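Local coordinates for protein putative laminarinase (Phanerochaete chrysosporium, PDB 2W39) that probably hydrolyses the beta-glucans laminarin and lichenin, as an extracellular family 16 glycoside hydrolase of a white-rot fungus, at residues A[27-33]-A[250-256]; A[52-57]-A[69-74]; A[98-104]-A[116-122]. One frame throughout, in Å; residues are numbered along the deposited sequence.

Contact 1: residues A[27-33]-A[250-256]; sequences THGRVNY and NLTFCGD. With BGC (beta-D-glucopyranose), chain B; LGC (D-glucono-1,5-lactone), chain D.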
loop_
_atom_site.group_PDB
_atom_site.type_symbol
_atom_site.label_atom_id
_atom_site.label_comp_id
_atom_site.label_asym_id
_atom_site.label_seq_id
_atom_site.Cartn_x
_atom_site.Cartn_y
_atom_site.Cartn_z
ATOM N N THR A 27 5.553 7.716 10.328
ATOM C CA THR A 27 6.848 7.407 9.730
ATOM C C THR A 27 7.730 8.637 9.523
ATOM O O THR A 27 8.750 8.558 8.847
ATOM C CB THR A 27 6.712 6.567 8.433
ATOM O OG1 THR A 27 5.757 7.168 7.558
ATOM C CG2 THR A 27 6.225 5.178 8.765
ATOM N N HIS A 28 7.347 9.762 10.129
ATOM C CA HIS A 28 8.242 10.939 10.237
ATOM C C HIS A 28 8.627 11.548 8.889
ATOM O O HIS A 28 9.712 12.110 8.739
ATOM C CB HIS A 28 9.488 10.597 11.071
ATOM C CG HIS A 28 9.144 9.967 12.379
ATOM N ND1 HIS A 28 9.330 8.627 12.623
ATOM C CD2 HIS A 28 8.528 10.466 13.477
ATOM C CE1 HIS A 28 8.910 8.337 13.842
ATOM N NE2 HIS A 28 8.400 9.431 14.372
ATOM N N GLY A 29 7.732 11.467 7.911
ATOM C CA GLY A 29 8.002 12.004 6.593
ATOM C C GLY A 29 7.853 13.510 6.478
ATOM O O GLY A 29 7.335 14.179 7.388
ATOM N N ARG A 30 8.312 14.046 5.351
ATOM C CA ARG A 30 8.199 15.470 5.056
ATOM C C ARG A 30 6.833 15.701 4.403
ATOM O O ARG A 30 6.718 16.012 3.209
ATOM C CB ARG A 30 9.352 15.911 4.166
ATOM C CG ARG A 30 9.399 17.395 3.868
ATOM C CD ARG A 30 9.437 18.258 5.128
ATOM N NE ARG A 30 9.483 19.665 4.752
ATOM C CZ ARG A 30 9.080 20.668 5.525
ATOM N NH1 ARG A 30 8.605 20.445 6.745
ATOM N NH2 ARG A 30 9.175 21.905 5.056
ATOM N N VAL A 31 5.790 15.498 5.208
ATOM C CA VAL A 31 4.418 15.429 4.717
ATOM C C VAL A 31 3.510 16.184 5.655
ATOM O O VAL A 31 3.728 16.219 6.869
ATOM C CB VAL A 31 3.950 13.942 4.584
ATOM C CG1 VAL A 31 3.750 13.264 5.955
ATOM C CG2 VAL A 31 2.665 13.847 3.759
ATOM N N ASN A 32 2.471 16.787 5.088
ATOM C CA ASN A 32 1.380 17.365 5.856
ATOM C C ASN A 32 0.104 16.651 5.432
ATOM O O ASN A 32 -0.433 16.928 4.348
ATOM C CB ASN A 32 1.276 18.868 5.613
ATOM C CG ASN A 32 0.241 19.512 6.500
ATOM O OD1 ASN A 32 0.286 19.376 7.716
ATOM N ND2 ASN A 32 -0.707 20.203 5.897
ATOM N N TYR A 33 -0.347 15.708 6.251
ATOM C CA TYR A 33 -1.547 14.950 5.942
ATOM C C TYR A 33 -2.771 15.793 6.278
ATOM O O TYR A 33 -2.991 16.155 7.431
ATOM C CB TYR A 33 -1.557 13.676 6.762
ATOM C CG TYR A 33 -0.739 12.530 6.213
ATOM C CD1 TYR A 33 -0.754 12.202 4.853
ATOM C CD2 TYR A 33 -0.007 11.705 7.081
ATOM C CE1 TYR A 33 -0.036 11.095 4.370
ATOM C CE2 TYR A 33 0.698 10.601 6.602
ATOM C CZ TYR A 33 0.652 10.286 5.254
ATOM O OH TYR A 33 1.298 9.183 4.742
ATOM N N ASN A 250 -2.082 5.642 1.261
ATOM C CA ASN A 250 -1.422 6.903 1.608
ATOM C C ASN A 250 -0.254 7.212 0.707
ATOM O O ASN A 250 0.209 6.364 -0.057
ATOM C CB ASN A 250 -0.946 6.895 3.080
ATOM C CG ASN A 250 0.212 5.954 3.296
ATOM O OD1 ASN A 250 0.015 4.741 3.404
ATOM N ND2 ASN A 250 1.434 6.491 3.316
ATOM N N LEU A 251 0.234 8.437 0.852
ATOM C CA LEU A 251 1.485 8.839 0.232
ATOM C C LEU A 251 2.221 9.741 1.216
ATOM O O LEU A 251 1.747 10.831 1.541
ATOM C CB LEU A 251 1.208 9.585 -1.070
ATOM C CG LEU A 251 2.416 10.297 -1.701
ATOM C CD1 LEU A 251 3.537 9.318 -2.059
ATOM C CD2 LEU A 251 1.969 11.105 -2.919
ATOM N N THR A 252 3.364 9.268 1.708
ATOM C CA THR A 252 4.267 10.124 2.465
ATOM C C THR A 252 5.527 10.406 1.636
ATOM O O THR A 252 5.666 9.904 0.509
ATOM C CB THR A 252 4.567 9.565 3.895
ATOM O OG1 THR A 252 5.151 10.635 4.653
ATOM C CG2 THR A 252 5.481 8.350 3.892
ATOM N N PHE A 253 6.421 11.235 2.176
ATOM C CA PHE A 253 7.676 11.592 1.500
ATOM C C PHE A 253 8.806 11.519 2.504
ATOM O O PHE A 253 8.632 11.927 3.653
ATOM C CB PHE A 253 7.634 13.014 0.911
ATOM C CG PHE A 253 6.348 13.341 0.211
ATOM C CD1 PHE A 253 5.358 14.078 0.858
ATOM C CD2 PHE A 253 6.118 12.899 -1.088
ATOM C CE1 PHE A 253 4.142 14.369 0.216
ATOM C CE2 PHE A 253 4.916 13.186 -1.730
ATOM C CZ PHE A 253 3.932 13.923 -1.078
ATOM N N CYS A 254 9.967 11.020 2.079
ATOM C CA CYS A 254 11.154 10.935 2.940
ATOM C C CYS A 254 10.845 10.054 4.158
ATOM O O CYS A 254 10.308 8.967 3.991
ATOM C CB CYS A 254 11.649 12.351 3.326
ATOM S SG CYS A 254 11.844 13.445 1.889
ATOM N N GLY A 255 11.180 10.501 5.366
ATOM C CA GLY A 255 10.851 9.718 6.554
ATOM C C GLY A 255 11.729 8.514 6.770
ATOM O O GLY A 255 12.802 8.382 6.167
ATOM N N ASP A 256 11.255 7.599 7.596
ATOM C CA ASP A 256 12.145 6.614 8.188
ATOM C C ASP A 256 12.684 5.544 7.224
ATOM O O ASP A 256 13.666 4.869 7.539
ATOM C CB ASP A 256 11.470 5.987 9.401
ATOM C CG ASP A 256 11.120 7.012 10.467
ATOM O OD1 ASP A 256 11.816 8.056 10.575
ATOM O OD2 ASP A 256 10.138 6.768 11.194
HETATM C C2 BGC B . 5.549 0.588 8.304
HETATM C C3 BGC B . 4.367 1.492 8.663
HETATM C C4 BGC B . 4.056 2.376 7.467
HETATM C C5 BGC B . 3.520 1.462 6.375
HETATM C C6 BGC B . 3.074 2.253 5.152
HETATM C C1 BGC B . 5.542 0.033 6.864
HETATM O O1 BGC B . 6.823 0.279 6.256
HETATM O O2 BGC B . 5.614 -0.505 9.234
HETATM O O3 BGC B . 4.656 2.278 9.833
HETATM O O4 BGC B . 3.093 3.375 7.798
HETATM O O5 BGC B . 4.518 0.511 5.967
HETATM O O6 BGC B . 4.212 2.567 4.340
HETATM C C1 LGC D . 5.295 -0.095 7.345
HETATM C C2 LGC D . 5.310 0.571 8.688
HETATM O O5 LGC D . 4.367 0.281 6.279
HETATM O O1 LGC D . 6.098 -0.984 7.109
HETATM O O2 LGC D . 5.204 -0.410 9.738
HETATM C C3 LGC D . 4.204 1.629 8.785
HETATM O O3 LGC D . 4.504 2.556 9.842
HETATM C C4 LGC D . 4.059 2.361 7.451
HETATM O O4 LGC D . 3.235 3.516 7.581
HETATM C C5 LGC D . 3.453 1.371 6.463
HETATM C C6 LGC D . 3.123 1.940 5.086
HETATM O O6 LGC D . 4.255 2.566 4.465
#
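Thr-252 is wedged among Thr-27, Val-31 and Tyr-33. Its CB rests 3.4 Å from Tyr-33 OH. From there the hydroxyl is set opposite the backbone N (chi1 -165°), and Thr-252 OG1 lies 3.3 Å from Val-31 CG1. The same OG1 bonds to Asp-25 OD2, an oxygen that also holds Thr-27 OG1 and Gly-29 N and so ties the loop to the strand. The methyl tip, Thr-252 CG2, ends 3.9 Å from Thr-27 OG1. Beside it, Asn-250 ND2 makes a weak bond to Tyr-33 OH at the edge of the phenol ring, the amide standing nearly upright to the ring (82°), while Asn-250 OD1 turns to Trp-103. Backbone bonds close the far end: Arg-30 N to Phe-253 O at 2.7 Å and Asp-256 N to Thr-27 O at 3.0 Å. Gly-29 CA lies 3.0 Å from Phe-253 O, and a beta carbon here would run into that oxygen and Thr-252 OG1. Strand 69-76 pairs with both strands, parallel to 31-33 and antiparallel to 246-253. On the far side of 246-253 runs strand 98-105, and helix 273-279 touches Arg-30 and Phe-253 and is joined to Cys-254 through the disulfide to Cys-273.

Contact 2: residues A[52-57]-A[69-74]; sequences LILRAD and RNSVRI. With NAG (2-acetamido-2-deoxy-beta-D-glucopyranose), chain C.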
loop_
_atom_site.group_PDB
_atom_site.type_symbol
_atom_site.label_atom_id
_atom_site.label_comp_id
_atom_site.label_asym_id
_atom_site.label_seq_id
_atom_site.Cartn_x
_atom_site.Cartn_y
_atom_site.Cartn_z
ATOM N N LEU A 52 -10.784 7.469 -8.478
ATOM C CA LEU A 52 -10.323 8.116 -7.264
ATOM C C LEU A 52 -8.880 8.523 -7.497
ATOM O O LEU A 52 -8.032 7.665 -7.796
ATOM C CB LEU A 52 -10.406 7.169 -6.075
ATOM C CG LEU A 52 -9.837 7.690 -4.758
ATOM C CD1 LEU A 52 -10.727 8.736 -4.145
ATOM C CD2 LEU A 52 -9.535 6.550 -3.761
ATOM N N ILE A 53 -8.608 9.816 -7.363
ATOM C CA ILE A 53 -7.235 10.314 -7.369
ATOM C C ILE A 53 -6.863 10.774 -5.971
ATOM O O ILE A 53 -7.631 11.504 -5.314
ATOM C CB ILE A 53 -7.071 11.526 -8.325
ATOM C CG1 ILE A 53 -7.533 11.225 -9.751
ATOM C CG2 ILE A 53 -5.648 12.116 -8.266
ATOM C CD1 ILE A 53 -6.797 10.119 -10.368
ATOM N N LEU A 54 -5.689 10.336 -5.513
ATOM C CA LEU A 54 -5.106 10.775 -4.239
ATOM C C LEU A 54 -3.721 11.265 -4.605
ATOM O O LEU A 54 -2.926 10.498 -5.134
ATOM C CB LEU A 54 -4.963 9.609 -3.244
ATOM C CG LEU A 54 -6.248 8.837 -2.949
ATOM C CD1 LEU A 54 -5.919 7.593 -2.138
ATOM C CD2 LEU A 54 -7.305 9.717 -2.240
ATOM N N ARG A 55 -3.430 12.541 -4.360
ATOM C CA ARG A 55 -2.198 13.138 -4.881
ATOM C C ARG A 55 -1.491 14.039 -3.881
ATOM O O ARG A 55 -2.080 14.524 -2.916
ATOM C CB ARG A 55 -2.476 13.931 -6.175
ATOM C CG ARG A 55 -3.502 15.056 -6.003
ATOM C CD ARG A 55 -3.425 16.157 -7.066
ATOM N NE ARG A 55 -3.676 15.703 -8.430
ATOM C CZ ARG A 55 -4.863 15.614 -9.039
ATOM N NH1 ARG A 55 -4.860 15.207 -10.294
ATOM N NH2 ARG A 55 -6.042 15.890 -8.436
ATOM N N ALA A 56 -0.206 14.256 -4.149
ATOM C CA ALA A 56 0.599 15.281 -3.493
ATOM C C ALA A 56 0.342 16.653 -4.073
ATOM O O ALA A 56 0.044 16.795 -5.253
ATOM C CB ALA A 56 2.063 14.956 -3.713
ATOM N N ASP A 57 0.517 17.674 -3.251
ATOM C CA ASP A 57 0.654 19.038 -3.748
ATOM C C ASP A 57 1.831 19.090 -4.726
ATOM O O ASP A 57 2.952 18.654 -4.393
ATOM C CB ASP A 57 0.864 19.944 -2.526
ATOM C CG ASP A 57 1.186 21.399 -2.880
ATOM O OD1 ASP A 57 2.007 21.635 -3.791
ATOM O OD2 ASP A 57 0.653 22.289 -2.171
ATOM N N ARG A 69 5.004 18.533 2.656
ATOM C CA ARG A 69 4.224 18.629 1.427
ATOM C C ARG A 69 2.835 18.057 1.666
ATOM O O ARG A 69 2.691 16.957 2.207
ATOM C CB ARG A 69 4.937 17.899 0.283
ATOM C CG ARG A 69 4.281 18.082 -1.082
ATOM C CD ARG A 69 5.236 17.851 -2.249
ATOM N NE ARG A 69 6.237 18.925 -2.341
ATOM C CZ ARG A 69 5.994 20.173 -2.743
ATOM N NH1 ARG A 69 4.785 20.551 -3.154
ATOM N NH2 ARG A 69 6.988 21.052 -2.721
ATOM N N ASN A 70 1.800 18.785 1.264
ATOM C CA ASN A 70 0.447 18.297 1.495
ATOM C C ASN A 70 0.200 16.995 0.745
ATOM O O ASN A 70 0.582 16.838 -0.431
ATOM C CB ASN A 70 -0.611 19.307 1.049
ATOM C CG ASN A 70 -0.689 20.527 1.941
ATOM O OD1 ASN A 70 -0.207 20.543 3.068
ATOM N ND2 ASN A 70 -1.352 21.570 1.428
ATOM N N SER A 71 -0.429 16.049 1.443
ATOM C CA SER A 71 -0.755 14.747 0.887
ATOM C C SER A 71 -1.905 14.168 1.703
ATOM O O SER A 71 -2.441 14.842 2.598
ATOM C CB SER A 71 0.482 13.850 0.931
ATOM O OG SER A 71 0.264 12.685 0.148
ATOM N N VAL A 72 -2.258 12.923 1.402
ATOM C CA VAL A 72 -3.398 12.295 2.047
ATOM C C VAL A 72 -3.083 10.873 2.492
ATOM O O VAL A 72 -2.268 10.164 1.875
ATOM C CB VAL A 72 -4.664 12.322 1.152
ATOM C CG1 VAL A 72 -5.096 13.765 0.837
ATOM C CG2 VAL A 72 -4.476 11.519 -0.125
ATOM N N ARG A 73 -3.789 10.460 3.544
ATOM C CA ARG A 73 -3.756 9.113 4.106
ATOM C C ARG A 73 -5.211 8.782 4.424
ATOM O O ARG A 73 -5.794 9.359 5.344
ATOM C CB ARG A 73 -2.884 9.103 5.362
ATOM C CG ARG A 73 -2.940 7.794 6.153
ATOM C CD ARG A 73 -1.821 7.723 7.141
ATOM N NE ARG A 73 -2.028 6.682 8.149
ATOM C CZ ARG A 73 -1.051 6.060 8.809
ATOM N NH1 ARG A 73 0.220 6.238 8.478
ATOM N NH2 ARG A 73 -1.354 5.193 9.765
ATOM N N ILE A 74 -5.807 7.913 3.624
ATOM C CA ILE A 74 -7.206 7.572 3.813
ATOM C C ILE A 74 -7.334 6.216 4.460
ATOM O O ILE A 74 -6.525 5.320 4.220
ATOM C CB ILE A 74 -8.031 7.697 2.486
ATOM C CG1 ILE A 74 -7.674 6.636 1.414
ATOM C CG2 ILE A 74 -7.944 9.136 1.930
ATOM C CD1 ILE A 74 -8.697 6.547 0.291
HETATM C C1 NAG C . -8.713 18.185 -9.970
HETATM C C2 NAG C . -8.841 19.110 -11.197
HETATM C C3 NAG C . -9.219 18.334 -12.464
HETATM C C4 NAG C . -8.415 17.052 -12.625
HETATM C C5 NAG C . -8.490 16.239 -11.332
HETATM C C6 NAG C . -7.748 14.906 -11.452
HETATM C C7 NAG C . -9.756 21.422 -11.091
HETATM C C8 NAG C . -11.012 22.207 -10.852
HETATM N N2 NAG C . -9.875 20.102 -10.942
HETATM O O3 NAG C . -9.047 19.138 -13.616
HETATM O O4 NAG C . -8.936 16.302 -13.700
HETATM O O5 NAG C . -7.941 17.033 -10.290
HETATM O O6 NAG C . -6.366 15.106 -11.667
HETATM O O7 NAG C . -8.715 22.002 -11.406
HETATM O O HOH W 1 2.069 21.487 0.268
HETATM O O HOH W 2 -1.912 21.849 -1.408
#
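Asp-57 and Arg-69 carry the charged part of this contact. Arg-69 NH1 forms a salt bridge to Asp-57 OD1 at 3.0 Å and a hydrogen bond to Asp-57 O at 2.9 Å, the latter from above the carbonyl plane. A bend at chi3 (-70°) turns the guanidinium so that its NH1 edge meets Asp-57; its plane stands 65° from the carboxylate, and NH1 alone serves both the side-chain OD1 and the backbone O. Arg-69 NH2 goes on to Val-277 O and Thr-60 O.

Backbone and water bonds come next. Asp-57 N donates to Asn-70 O at 2.9 Å, almost straight. Two waters on Asp-57 OD2 bridge to Asn-70: one, held only weakly by OD2, accepts from the backbone N; the other, 2.7 Å from Asp-57 OD2, from Asn-70 ND2. Asn-70 OD1 is taken by Asn-32 ND2.

Apolar contacts make up the other end. Leu-54 CB meets Val-72 CG2 at 3.7 Å, the side chains crossing at about a right angle, and Leu-54 CD1 lies 3.8 Å from Ile-74 CD1. Leu-52 meets the same isoleucine tip to tip, CD2 to CD1 at 4.1 Å.

Strands 51-55 and 69-76 belong to different sheets of the beta sandwich, so these aliphatic groups fill the space between them. Polar chemistry is gathered at one end, where Asp-57 receives Thr-59 N and Thr-60 OG1 besides Arg-69; so many donors would probably keep its carboxylate ionised.

Contact 3: residues A[98-104]-A[116-122]; sequences TWPAAWE and VDIIEGV. With BGC (beta-D-glucopyranose), chain B; LGC (D-glucono-1,5-lactone), chain D.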
loop_
_atom_site.group_PDB
_atom_site.type_symbol
_atom_site.label_atom_id
_atom_site.label_comp_id
_atom_site.label_asym_id
_atom_site.label_seq_id
_atom_site.Cartn_x
_atom_site.Cartn_y
_atom_site.Cartn_z
ATOM N N THR A 98 9.217 9.765 -2.837
ATOM C CA THR A 98 7.884 9.223 -2.596
ATOM C C THR A 98 7.907 7.893 -1.856
ATOM O O THR A 98 8.786 7.052 -2.081
ATOM C CB THR A 98 7.062 9.050 -3.894
ATOM O OG1 THR A 98 7.694 8.137 -4.789
ATOM C CG2 THR A 98 6.805 10.385 -4.598
ATOM N N TRP A 99 6.909 7.723 -0.995
ATOM C CA TRP A 99 6.728 6.504 -0.220
ATOM C C TRP A 99 5.226 6.226 -0.137
ATOM O O TRP A 99 4.556 6.571 0.843
ATOM C CB TRP A 99 7.382 6.653 1.142
ATOM C CG TRP A 99 7.319 5.442 2.034
ATOM C CD1 TRP A 99 6.802 4.192 1.758
ATOM C CD2 TRP A 99 7.788 5.389 3.381
ATOM N NE1 TRP A 99 6.911 3.379 2.864
ATOM C CE2 TRP A 99 7.518 4.086 3.873
ATOM C CE3 TRP A 99 8.396 6.320 4.231
ATOM C CZ2 TRP A 99 7.836 3.696 5.184
ATOM C CZ3 TRP A 99 8.714 5.924 5.529
ATOM C CH2 TRP A 99 8.436 4.633 5.990
ATOM N N PRO A 100 4.678 5.646 -1.214
ATOM C CA PRO A 100 3.265 5.295 -1.236
ATOM C C PRO A 100 3.026 3.930 -0.591
ATOM O O PRO A 100 3.929 3.087 -0.579
ATOM C CB PRO A 100 2.959 5.212 -2.728
ATOM C CG PRO A 100 4.254 4.697 -3.343
ATOM C CD PRO A 100 5.350 5.289 -2.484
ATOM N N ALA A 101 1.815 3.707 -0.094
ATOM C CA ALA A 101 1.444 2.400 0.415
ATOM C C ALA A 101 -0.052 2.154 0.341
ATOM O O ALA A 101 -0.859 3.078 0.509
ATOM C CB ALA A 101 1.940 2.224 1.858
ATOM N N ALA A 102 -0.399 0.886 0.110
ATOM C CA ALA A 102 -1.767 0.379 0.310
ATOM C C ALA A 102 -1.591 -0.815 1.247
ATOM O O ALA A 102 -0.802 -1.731 0.971
ATOM C CB ALA A 102 -2.415 -0.037 -1.006
ATOM N N TRP A 103 -2.297 -0.796 2.372
ATOM C CA TRP A 103 -1.971 -1.695 3.467
ATOM C C TRP A 103 -3.148 -1.830 4.404
ATOM O O TRP A 103 -4.160 -1.157 4.249
ATOM C CB TRP A 103 -0.690 -1.208 4.165
ATOM C CG TRP A 103 -0.693 0.181 4.700
ATOM C CD1 TRP A 103 -0.790 1.357 3.986
ATOM C CD2 TRP A 103 -0.418 0.559 6.048
ATOM N NE1 TRP A 103 -0.648 2.438 4.829
ATOM C CE2 TRP A 103 -0.411 1.974 6.100
ATOM C CE3 TRP A 103 -0.174 -0.161 7.221
ATOM C CZ2 TRP A 103 -0.149 2.672 7.270
ATOM C CZ3 TRP A 103 0.096 0.541 8.384
ATOM C CH2 TRP A 103 0.089 1.940 8.397
ATOM N N GLU A 104 -2.983 -2.709 5.386
ATOM C CA GLU A 104 -3.980 -2.870 6.447
ATOM C C GLU A 104 -3.273 -2.931 7.778
ATOM O O GLU A 104 -2.186 -3.512 7.898
ATOM C CB GLU A 104 -4.813 -4.153 6.289
ATOM C CG GLU A 104 -5.541 -4.234 4.979
ATOM C CD GLU A 104 -6.480 -5.426 4.894
ATOM O OE1 GLU A 104 -6.440 -6.299 5.784
ATOM O OE2 GLU A 104 -7.271 -5.485 3.913
ATOM N N VAL A 116 -0.326 -5.684 7.351
ATOM C CA VAL A 116 0.056 -6.285 6.073
ATOM C C VAL A 116 0.168 -5.189 5.033
ATOM O O VAL A 116 -0.800 -4.467 4.747
ATOM C CB VAL A 116 -0.898 -7.428 5.598
ATOM C CG1 VAL A 116 -2.368 -6.991 5.641
ATOM C CG2 VAL A 116 -0.486 -7.888 4.193
ATOM N N ASP A 117 1.364 -5.070 4.470
ATOM C CA ASP A 117 1.637 -4.099 3.410
ATOM C C ASP A 117 1.461 -4.803 2.091
ATOM O O ASP A 117 2.128 -5.800 1.824
ATOM C CB ASP A 117 3.052 -3.542 3.549
ATOM C CG ASP A 117 3.310 -2.992 4.939
ATOM O OD1 ASP A 117 2.468 -2.200 5.433
ATOM O OD2 ASP A 117 4.302 -3.371 5.558
ATOM N N ILE A 118 0.527 -4.298 1.282
ATOM C CA ILE A 118 0.139 -4.929 0.026
ATOM C C ILE A 118 0.883 -4.295 -1.153
ATOM O O ILE A 118 1.446 -5.009 -1.989
ATOM C CB ILE A 118 -1.398 -4.839 -0.157
ATOM C CG1 ILE A 118 -2.105 -5.517 1.027
ATOM C CG2 ILE A 118 -1.796 -5.449 -1.490
ATOM C CD1 ILE A 118 -3.614 -5.231 1.112
ATOM N N ILE A 119 0.870 -2.963 -1.208
ATOM C CA ILE A 119 1.662 -2.186 -2.149
ATOM C C ILE A 119 2.544 -1.278 -1.326
ATOM O O ILE A 119 2.057 -0.539 -0.482
ATOM C CB ILE A 119 0.788 -1.323 -3.075
ATOM C CG1 ILE A 119 -0.322 -2.169 -3.732
ATOM C CG2 ILE A 119 1.682 -0.626 -4.110
ATOM C CD1 ILE A 119 -1.312 -1.364 -4.578
ATOM N N GLU A 120 3.852 -1.316 -1.559
ATOM C CA GLU A 120 4.749 -0.422 -0.823
ATOM C C GLU A 120 6.119 -0.369 -1.457
ATOM O O GLU A 120 6.670 -1.396 -1.863
ATOM C CB GLU A 120 4.941 -0.907 0.626
ATOM C CG GLU A 120 5.556 0.181 1.507
ATOM C CD GLU A 120 5.869 -0.248 2.925
ATOM O OE1 GLU A 120 5.817 -1.458 3.235
ATOM O OE2 GLU A 120 6.188 0.656 3.733
ATOM N N GLY A 121 6.693 0.828 -1.503
ATOM C CA GLY A 121 8.094 0.990 -1.866
ATOM C C GLY A 121 8.491 2.434 -1.673
ATOM O O GLY A 121 7.721 3.236 -1.135
ATOM N N VAL A 122 9.717 2.747 -2.094
ATOM C CA VAL A 122 10.253 4.084 -1.932
ATOM C C VAL A 122 11.064 4.499 -3.142
ATOM O O VAL A 122 11.720 3.666 -3.780
ATOM C CB VAL A 122 11.166 4.199 -0.666
ATOM C CG1 VAL A 122 10.378 3.910 0.591
ATOM C CG2 VAL A 122 12.384 3.294 -0.760
HETATM C C2 BGC B . 5.549 0.588 8.304
HETATM C C3 BGC B . 4.367 1.492 8.663
HETATM C C4 BGC B . 4.056 2.376 7.467
HETATM C C5 BGC B . 3.520 1.462 6.375
HETATM C C6 BGC B . 3.074 2.253 5.152
HETATM C C1 BGC B . 5.542 0.033 6.864
HETATM O O1 BGC B . 6.823 0.279 6.256
HETATM O O2 BGC B . 5.614 -0.505 9.234
HETATM O O3 BGC B . 4.656 2.278 9.833
HETATM O O4 BGC B . 3.093 3.375 7.798
HETATM O O5 BGC B . 4.518 0.511 5.967
HETATM O O6 BGC B . 4.212 2.567 4.340
HETATM C C1 LGC D . 5.295 -0.095 7.345
HETATM C C2 LGC D . 5.310 0.571 8.688
HETATM O O5 LGC D . 4.367 0.281 6.279
HETATM O O1 LGC D . 6.098 -0.984 7.109
HETATM O O2 LGC D . 5.204 -0.410 9.738
HETATM C C3 LGC D . 4.204 1.629 8.785
HETATM O O3 LGC D . 4.504 2.556 9.842
HETATM C C4 LGC D . 4.059 2.361 7.451
HETATM O O4 LGC D . 3.235 3.516 7.581
HETATM C C5 LGC D . 3.453 1.371 6.463
HETATM C C6 LGC D . 3.123 1.940 5.086
HETATM O O6 LGC D . 4.255 2.566 4.465
#
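Ala-102 O is gripped by two backbone donors, Ile-118 N at 2.9 Å and Ile-119 N at 3.0 Å, the second bond almost straight (170°). This is a classic beta bulge in the antiparallel hairpin of strands 98-105 and 115-120, and the sequence from Glu-115 to Glu-120 fits the E-x-D-x-x-E signature of bulged family 16 enzymes. The extra residue lets Asp-117 and Glu-120, three positions apart, face the sugar pocket on the same side of the sheet as Ala-101 and Trp-103. The pocket holds D-glucono-1,5-lactone or beta-D-glucopyranose in overlapping positions.

Trp-99 NE1 donates to Glu-120 OE2 at 2.9 Å, meeting the anti lone pair; the indole and carboxylate are nearly coplanar (12°), which helps set how the carboxylate is turned. Glu-120 OE2 also lies 2.6 Å from O1 of the glucose. Trp-103, its CG between the backbone N and the carbonyl carbon (chi1 57°), lays one face of its indole against the sugar, whose C6 in the glucose is 3.6 Å from Trp-103 CE2. Its NE1 bonds to Asn-250 OD1. Replacing this indole with an alanine side chain would probably leave the C6 side of the sugar without its flat wall and Asn-250 OD1 without its donor.

On the reverse of the sheet Ala-102 CB packs on Ile-119 CD1. Trp-99 has its own apolar cover: Val-122 CG1 sits over one face, 3.9 Å from the centroid of the five-membered ring, in a CH-pi contact.

Contacts 1, 2 and 3 all reach the same mixed sheet, in which strands 31-33, 69-76, 246-253, 98-105 and 115-120 follow one another as neighbours. Their centres lie about 11 Å (1 and 2), 12 Å (1 and 3) and 14 Å (2 and 3) apart. Along the chain, contacts 2 and 3 come in series, both nested within the long loop that contact 1 closes. Contact 2 also draws in strand 51-55 of the other sheet of the sandwich. Ser-71 OG probably bonds to Leu-251 O, and Trp-99 N to Thr-252 O. Contact 3 lines the sugar pocket, contact 1 borders it through Thr-27, and contact 2 ties the same sheet to its partner.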